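Long-range contacts in hypothetical protein ybaA (Shigella flexneri, PDB 2OKQ), which is of unknown function but belongs to the DUF1428 family and pairs with a second copy, its beta-sheet running on across the interface: residues Y27-V32 and I95-K100; F31-P36 and K128-G133; E64-D69 and E89-W94. All blocks are in the same frame, centred on the assembly; numbering follows the deposited sequence.

Contact 1. Residues Y27-V32 and I95-K100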
# COMPACT_ATOMS: atom_id res chain seq x y z
N TYR A 27 -4.57 6.78 -9.92
CA TYR A 27 -4.20 7.50 -8.68
C TYR A 27 -4.46 6.61 -7.48
O TYR A 27 -5.46 5.87 -7.44
CB TYR A 27 -5.01 8.79 -8.54
CG TYR A 27 -4.40 9.81 -7.61
CD1 TYR A 27 -3.47 10.72 -8.11
CD2 TYR A 27 -4.76 9.88 -6.26
CE1 TYR A 27 -2.90 11.69 -7.30
CE2 TYR A 27 -4.16 10.86 -5.41
CZ TYR A 27 -3.25 11.76 -5.97
OH TYR A 27 -2.64 12.73 -5.23
N VAL A 28 -3.58 6.69 -6.49
CA VAL A 28 -3.67 5.82 -5.30
C VAL A 28 -3.52 6.64 -4.04
O VAL A 28 -2.60 7.43 -3.97
CB VAL A 28 -2.55 4.76 -5.34
CG1 VAL A 28 -2.50 3.99 -4.01
CG2 VAL A 28 -2.84 3.77 -6.47
N ASP A 29 -4.39 6.43 -3.06
CA ASP A 29 -4.15 6.97 -1.71
C ASP A 29 -3.53 5.84 -0.92
O ASP A 29 -4.12 4.77 -0.84
CB ASP A 29 -5.47 7.37 -1.05
CG ASP A 29 -5.81 8.83 -1.28
OD1 ASP A 29 -5.05 9.51 -2.00
OD2 ASP A 29 -6.81 9.29 -0.69
N GLY A 30 -2.33 6.07 -0.42
CA GLY A 30 -1.62 5.04 0.37
C GLY A 30 -1.70 5.35 1.85
O GLY A 30 -1.65 6.53 2.25
N PHE A 31 -1.83 4.30 2.68
CA PHE A 31 -1.94 4.47 4.14
C PHE A 31 -1.02 3.42 4.76
O PHE A 31 -0.96 2.28 4.29
CB PHE A 31 -3.35 4.20 4.69
CG PHE A 31 -4.47 5.03 4.08
CD1 PHE A 31 -5.06 6.06 4.80
CD2 PHE A 31 -4.98 4.72 2.82
CE1 PHE A 31 -6.16 6.78 4.27
CE2 PHE A 31 -6.05 5.45 2.28
CZ PHE A 31 -6.62 6.49 3.00
N VAL A 32 -0.28 3.82 5.79
CA VAL A 32 0.40 2.85 6.67
C VAL A 32 -0.03 3.21 8.08
O VAL A 32 0.04 4.37 8.48
CB VAL A 32 1.93 2.87 6.53
CG1 VAL A 32 2.57 1.67 7.31
CG2 VAL A 32 2.35 2.81 5.07
N ILE A 95 -6.16 2.77 -1.52
CA ILE A 95 -7.42 2.89 -2.25
C ILE A 95 -7.09 3.37 -3.66
O ILE A 95 -6.35 4.35 -3.83
CB ILE A 95 -8.36 3.88 -1.53
CG1 ILE A 95 -8.60 3.46 -0.07
CG2 ILE A 95 -9.68 4.03 -2.34
CD1 ILE A 95 -9.40 4.44 0.73
N GLU A 96 -7.61 2.67 -4.67
CA GLU A 96 -7.34 2.96 -6.06
C GLU A 96 -8.43 3.84 -6.62
O GLU A 96 -9.60 3.61 -6.32
CB GLU A 96 -7.29 1.65 -6.84
CG GLU A 96 -6.16 0.70 -6.32
CD GLU A 96 -5.92 -0.50 -7.20
OE1 GLU A 96 -6.19 -0.45 -8.42
OE2 GLU A 96 -5.42 -1.54 -6.67
N TYR A 97 -8.04 4.81 -7.44
CA TYR A 97 -8.96 5.79 -8.05
C TYR A 97 -8.65 5.95 -9.53
O TYR A 97 -7.49 5.76 -9.95
CB TYR A 97 -8.80 7.16 -7.36
CG TYR A 97 -9.36 7.20 -5.94
CD1 TYR A 97 -10.73 7.25 -5.72
CD2 TYR A 97 -8.50 7.18 -4.83
CE1 TYR A 97 -11.25 7.30 -4.42
CE2 TYR A 97 -9.00 7.24 -3.53
CZ TYR A 97 -10.39 7.28 -3.34
OH TYR A 97 -10.92 7.31 -2.08
N PRO A 98 -9.66 6.34 -10.34
CA PRO A 98 -9.43 6.55 -11.76
C PRO A 98 -8.65 7.83 -12.07
O PRO A 98 -8.14 7.97 -13.16
CB PRO A 98 -10.86 6.62 -12.34
CG PRO A 98 -11.70 7.13 -11.23
CD PRO A 98 -11.06 6.59 -9.95
N SER A 99 -8.56 8.77 -11.11
CA SER A 99 -7.85 10.04 -11.33
C SER A 99 -7.72 10.75 -10.00
O SER A 99 -8.45 10.44 -9.08
CB SER A 99 -8.69 10.97 -12.22
OG SER A 99 -9.95 11.23 -11.62
N LYS A 100 -6.84 11.74 -9.94
CA LYS A 100 -6.73 12.60 -8.74
C LYS A 100 -8.04 13.32 -8.49
O LYS A 100 -8.46 13.48 -7.34
CB LYS A 100 -5.62 13.62 -8.85
CG LYS A 100 -5.45 14.41 -7.52
CD LYS A 100 -4.18 15.28 -7.50
CE LYS A 100 -4.02 15.91 -6.10
NZ LYS A 100 -5.19 16.83 -5.68
O HOH W 1 -9.09 7.89 -0.09

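Contact 2. Residues F31-P36 and K128-G133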
# COMPACT_ATOMS: atom_id res chain seq x y z
N PHE A 31 -1.83 4.30 2.68
CA PHE A 31 -1.94 4.47 4.14
C PHE A 31 -1.02 3.42 4.76
O PHE A 31 -0.96 2.28 4.29
CB PHE A 31 -3.35 4.20 4.69
CG PHE A 31 -4.47 5.03 4.08
CD1 PHE A 31 -5.06 6.06 4.80
CD2 PHE A 31 -4.98 4.72 2.82
CE1 PHE A 31 -6.16 6.78 4.27
CE2 PHE A 31 -6.05 5.45 2.28
CZ PHE A 31 -6.62 6.49 3.00
N VAL A 32 -0.28 3.82 5.79
CA VAL A 32 0.40 2.85 6.67
C VAL A 32 -0.03 3.21 8.08
O VAL A 32 0.04 4.37 8.48
CB VAL A 32 1.93 2.87 6.53
CG1 VAL A 32 2.57 1.67 7.31
CG2 VAL A 32 2.35 2.81 5.07
N VAL A 33 -0.45 2.18 8.82
CA VAL A 33 -1.13 2.35 10.09
C VAL A 33 -0.48 1.43 11.13
O VAL A 33 -0.08 0.32 10.79
CB VAL A 33 -2.63 1.95 9.93
CG1 VAL A 33 -3.45 2.42 11.10
CG2 VAL A 33 -3.22 2.52 8.63
N ALA A 34 -0.35 1.90 12.38
CA ALA A 34 -0.03 1.00 13.49
C ALA A 34 -1.36 0.65 14.19
O ALA A 34 -2.14 1.55 14.53
CB ALA A 34 0.94 1.67 14.45
N VAL A 35 -1.65 -0.63 14.34
CA VAL A 35 -2.91 -1.06 14.92
C VAL A 35 -2.60 -2.04 16.06
O VAL A 35 -1.79 -2.94 15.88
CB VAL A 35 -3.80 -1.77 13.85
CG1 VAL A 35 -5.09 -2.27 14.46
CG2 VAL A 35 -4.11 -0.84 12.67
N PRO A 36 -3.24 -1.86 17.24
CA PRO A 36 -3.06 -2.86 18.30
C PRO A 36 -3.41 -4.27 17.80
O PRO A 36 -4.45 -4.46 17.17
CB PRO A 36 -4.03 -2.40 19.38
CG PRO A 36 -4.11 -0.92 19.19
CD PRO A 36 -4.13 -0.77 17.68
N LYS A 128 -2.85 9.82 14.88
CA LYS A 128 -1.67 10.69 14.82
C LYS A 128 -0.50 10.02 14.14
O LYS A 128 0.30 10.67 13.46
CB LYS A 128 -1.25 11.12 16.22
CG LYS A 128 -2.00 12.30 16.76
CD LYS A 128 -1.56 12.55 18.20
CE LYS A 128 -2.05 13.89 18.72
NZ LYS A 128 -1.51 14.14 20.10
N ARG A 129 -0.41 8.70 14.31
CA ARG A 129 0.74 7.97 13.82
C ARG A 129 0.52 7.34 12.43
O ARG A 129 1.47 6.89 11.81
CB ARG A 129 1.20 6.94 14.86
CG ARG A 129 1.98 7.63 15.97
CD ARG A 129 2.45 6.67 17.04
NE ARG A 129 1.34 6.06 17.76
CZ ARG A 129 1.10 4.75 17.80
NH1 ARG A 129 1.87 3.90 17.13
NH2 ARG A 129 0.07 4.30 18.51
N MET A 130 -0.72 7.36 11.95
CA MET A 130 -1.03 6.97 10.57
C MET A 130 -0.21 7.83 9.60
O MET A 130 -0.07 9.04 9.81
CB MET A 130 -2.54 7.14 10.31
CG MET A 130 -3.02 6.78 8.89
SD MET A 130 -4.80 7.00 8.65
CE MET A 130 -4.91 8.79 8.76
N ILE A 131 0.34 7.23 8.55
CA ILE A 131 0.94 8.05 7.48
C ILE A 131 0.06 7.88 6.24
O ILE A 131 -0.55 6.83 6.05
CB ILE A 131 2.41 7.74 7.21
CG1 ILE A 131 2.62 6.29 6.73
CG2 ILE A 131 3.24 8.02 8.48
CD1 ILE A 131 4.12 5.94 6.44
N TYR A 132 -0.00 8.92 5.41
CA TYR A 132 -1.00 8.97 4.34
C TYR A 132 -0.50 9.87 3.23
O TYR A 132 0.16 10.86 3.50
CB TYR A 132 -2.31 9.58 4.87
CG TYR A 132 -3.25 10.03 3.76
CD1 TYR A 132 -4.00 9.09 3.05
CD2 TYR A 132 -3.37 11.39 3.43
CE1 TYR A 132 -4.88 9.49 2.02
CE2 TYR A 132 -4.23 11.80 2.40
CZ TYR A 132 -4.98 10.85 1.71
OH TYR A 132 -5.84 11.23 0.71
N GLY A 133 -0.83 9.54 1.99
CA GLY A 133 -0.54 10.45 0.88
C GLY A 133 -1.22 10.00 -0.38
O GLY A 133 -1.66 8.84 -0.48

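Contact 3. Residues E64-D69 and E89-W94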
# COMPACT_ATOMS: atom_id res chain seq x y z
N GLU A 64 -6.62 -3.69 2.38
CA GLU A 64 -5.97 -3.49 3.67
C GLU A 64 -5.20 -4.77 3.96
O GLU A 64 -5.76 -5.85 3.86
CB GLU A 64 -7.02 -3.33 4.77
CG GLU A 64 -7.98 -2.21 4.47
CD GLU A 64 -7.68 -0.96 5.23
OE1 GLU A 64 -6.68 -0.89 5.97
OE2 GLU A 64 -8.49 -0.02 5.08
N CYS A 65 -3.93 -4.63 4.35
CA CYS A 65 -3.04 -5.80 4.44
C CYS A 65 -2.37 -5.76 5.81
O CYS A 65 -1.84 -4.73 6.22
CB CYS A 65 -1.97 -5.75 3.35
SG CYS A 65 -2.64 -5.56 1.67
N TRP A 66 -2.36 -6.91 6.48
CA TRP A 66 -1.86 -6.99 7.87
C TRP A 66 -0.46 -7.59 7.86
O TRP A 66 -0.19 -8.53 7.10
CB TRP A 66 -2.80 -7.91 8.66
CG TRP A 66 -2.59 -7.93 10.14
CD1 TRP A 66 -1.81 -8.82 10.85
CD2 TRP A 66 -3.17 -7.04 11.10
NE1 TRP A 66 -1.88 -8.53 12.20
CE2 TRP A 66 -2.70 -7.44 12.38
CE3 TRP A 66 -4.06 -5.95 11.01
CZ2 TRP A 66 -3.08 -6.79 13.56
CZ3 TRP A 66 -4.43 -5.28 12.20
CH2 TRP A 66 -3.94 -5.72 13.46
N ALA A 67 0.42 -7.07 8.72
CA ALA A 67 1.83 -7.49 8.75
C ALA A 67 1.94 -9.00 8.75
O ALA A 67 1.22 -9.69 9.50
CB ALA A 67 2.52 -6.92 10.02
N SER A 68 2.82 -9.52 7.91
CA SER A 68 3.11 -10.96 7.87
C SER A 68 4.59 -11.23 8.04
O SER A 68 5.00 -12.03 8.90
CB SER A 68 2.59 -11.61 6.58
OG SER A 68 3.26 -12.84 6.34
N ASP A 69 5.39 -10.55 7.24
CA ASP A 69 6.84 -10.71 7.25
C ASP A 69 7.49 -9.34 7.04
O ASP A 69 7.87 -8.97 5.92
CB ASP A 69 7.29 -11.72 6.19
CG ASP A 69 8.81 -11.92 6.16
OD1 ASP A 69 9.49 -11.69 7.20
OD2 ASP A 69 9.31 -12.29 5.08
N GLU A 89 0.72 -3.85 15.41
CA GLU A 89 1.19 -4.42 14.14
C GLU A 89 0.99 -3.38 13.05
O GLU A 89 0.13 -2.51 13.19
CB GLU A 89 0.35 -5.64 13.76
CG GLU A 89 0.50 -6.85 14.70
CD GLU A 89 1.73 -7.68 14.42
OE1 GLU A 89 2.65 -7.21 13.70
OE2 GLU A 89 1.79 -8.81 14.93
N VAL A 90 1.76 -3.50 11.97
CA VAL A 90 1.69 -2.54 10.86
C VAL A 90 0.67 -3.00 9.84
O VAL A 90 0.63 -4.17 9.48
CB VAL A 90 3.06 -2.37 10.18
CG1 VAL A 90 2.94 -1.40 8.98
CG2 VAL A 90 4.08 -1.81 11.19
N VAL A 91 -0.18 -2.06 9.39
CA VAL A 91 -1.10 -2.34 8.30
C VAL A 91 -0.65 -1.50 7.09
O VAL A 91 -0.33 -0.34 7.25
CB VAL A 91 -2.56 -2.00 8.71
CG1 VAL A 91 -3.52 -2.08 7.53
CG2 VAL A 91 -3.02 -2.93 9.80
N PHE A 92 -0.64 -2.12 5.90
CA PHE A 92 -0.28 -1.49 4.64
C PHE A 92 -1.57 -1.52 3.85
O PHE A 92 -2.15 -2.59 3.65
CB PHE A 92 0.80 -2.32 3.91
CG PHE A 92 1.26 -1.75 2.60
CD1 PHE A 92 2.29 -0.81 2.55
CD2 PHE A 92 0.71 -2.19 1.39
CE1 PHE A 92 2.73 -0.28 1.32
CE2 PHE A 92 1.14 -1.68 0.15
CZ PHE A 92 2.17 -0.74 0.11
N SER A 93 -2.07 -0.35 3.44
CA SER A 93 -3.37 -0.25 2.80
C SER A 93 -3.36 0.82 1.70
O SER A 93 -2.54 1.74 1.73
CB SER A 93 -4.44 0.14 3.83
OG SER A 93 -4.55 -0.83 4.86
N TRP A 94 -4.31 0.69 0.78
CA TRP A 94 -4.45 1.70 -0.25
C TRP A 94 -5.85 1.67 -0.85
O TRP A 94 -6.62 0.70 -0.67
CB TRP A 94 -3.40 1.52 -1.36
CG TRP A 94 -3.64 0.35 -2.26
CD1 TRP A 94 -4.35 0.35 -3.43
CD2 TRP A 94 -3.14 -0.99 -2.10
NE1 TRP A 94 -4.36 -0.91 -3.98
CE2 TRP A 94 -3.60 -1.74 -3.19
CE3 TRP A 94 -2.34 -1.61 -1.12
CZ2 TRP A 94 -3.30 -3.11 -3.35
CZ3 TRP A 94 -2.04 -3.00 -1.28
CH2 TRP A 94 -2.51 -3.72 -2.39
O HOH W 2 -0.97 -10.27 14.21

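Contact 1. Residues Y27-V32 and I95-K100
Lys100 runs its methylene chain alongside the Tyr27 ring, both side chains pointing the same way. Lys100 CB sits 4.0 Å from the centroid of the Tyr27 ring, 25° off its normal, a CH-pi contact over one face. Farther out, Lys100 CE lies 3.6 Å from Tyr27 OH. A chi1 of -159°, with CG trans to the amide nitrogen, sets the Tyr27 ring against Lys100, the first residue of helix 100-111, which Ser99 N-caps. The polar ends then part: Lys100 NZ pairs with Asp104, and Tyr27 OH bonds to Ser68 of the second subunit. Asp29 and Tyr97 relate differently, carboxylate and ring planes 76° apart and no direct bond between them. A water at the ring edge accepts from Tyr97 OH at 2.8 Å and donates to Asp29 OD2 at 2.7 Å. Beneath these groups the strands pair antiparallel, two backbone bonds at Tyr27–Tyr97 and two at Asp29–Ile95; Ile95 N to Asp29 O measures 2.9 Å. Beyond them Phe31 CE2 meets Ile95 CD1 at 3.8 Å. Since Asp29 also holds Arg103, Asn107 and Tyr132, its buried carboxylate is richly satisfied and probably stays ionised, tying sheet to helix.

Contact 2. Residues F31-P36 and K128-G133
Two rings meet first: Tyr132 CD1 lies over one face of the Phe31 ring, offset toward that ring's rim, 3.4 Å from Phe31 CE1. The centroids of Phe31 and Tyr132 are 5.0 Å apart and the planes inclined at 47°, an oblique pair that is neither a parallel stack nor edge-to-face. At the edge of the Phe31 ring, near its plane, lies Met130 SD, 4.0 Å from Phe31 CD1. This is a Met-aromatic contact, although Met130 has a second conformer, so the sulfur position is less certain. The third flat group, the Arg129 guanidinium, brings NH1 within 3.6 Å of Ala34 CB, approaching obliquely; three partners, Glu88, Asp126 and the carbonyl of Val82, hold its nitrogens and would fix its rotation.

The face opposite Phe31 and Tyr132 carries Ala34 and also Val32 and Ile131, which lie side by side and point the same way. A chi1 of 63° sets Ile131 CG1 between its own backbone N and carbonyl carbon, pressing it to 3.5 Å from Val32 CB, tighter than ordinary carbon packing. They form an antiparallel hydrogen-bonded pair: Ile131 N reaches Val32 O at 2.9 Å with a nearly straight N-H, and Val32 N returns a bond to Ile131 O at 3.0 Å. Across the dimer interface Ile131 packs on Asp77 of the second subunit, a residue of a sodium site. An antiparallel pairing of the first strand, 27-36, with the last, 131-140, at the sheet's border within the chain is what a ferredoxin-like beta-alpha-beta-beta-alpha-beta fold shows.

Contact 3. Residues E64-D69 and E89-W94
Trp66 and Val91 make the tight part of this contact, Trp66 CE3 pressing to 3.4 Å from Val91 CG2 where the two side chains meet at a slant. Toward the other end of the indole Glu89 crosses it at about a right angle: Glu89 CB approaches the rim obliquely, 3.6 Å from Trp66 CZ2. Lys40 adds a cation-pi partner to the same indole. On the reverse of the sheet Cys65 SG is 4.0 Å from Trp94 CZ3, an oblique sulfur-aromatic approach, while Trp94 stacks on Trp94 of the second subunit. The two strands run antiparallel (160°), and strand 61-67 extends the ladder into the second subunit.

The looser side is the end where the chain turns at Ser68. There a water lies in the plane of the Trp66 ring, accepting from NE1 at 2.8 Å and donating to Glu89 OE2 at 3.2 Å, so water bridges indole and carboxylate. Backbone bonding follows the same contrast only in part: Phe92 N to Cys65 O is well formed (2.9 Å, N-H...O 161°), but Ala67 N to Val90 O and Cys65 N to Phe92 O are weak, both bent to 130°. At the far end Ser93 OG donates to Glu64 OE1, modelled very short, and since Ser93 has two conformers the length is doubtful. Tyr43 OH also bonds Glu64 OE1, and this hydroxyl alone would be expected to favour the ionised carboxylate.

All three contacts belong to one antiparallel sheet in the order 61-67, 88-97, 27-36, 131-140, and each spans one seam of it. Contacts 1 and 2 share strand 27-36, with Phe31 and Val32 in both; contacts 1 and 3 share strand 88-97. None is a surface patch, since buried residues predominate in each. Contact 1, at the central seam, is the one with a carboxylate network running onto helix 100-111. Contact 2 combines rings, a methionine sulfur and aliphatic packing with Arg129 salt bridges to Glu88 and Asp126; contact 3 uses indoles and a cysteine sulfur, and two of its three backbone bonds are weak. All touch the second subunit, but in contact 3 strand 61-67 itself continues the ladder into that chain.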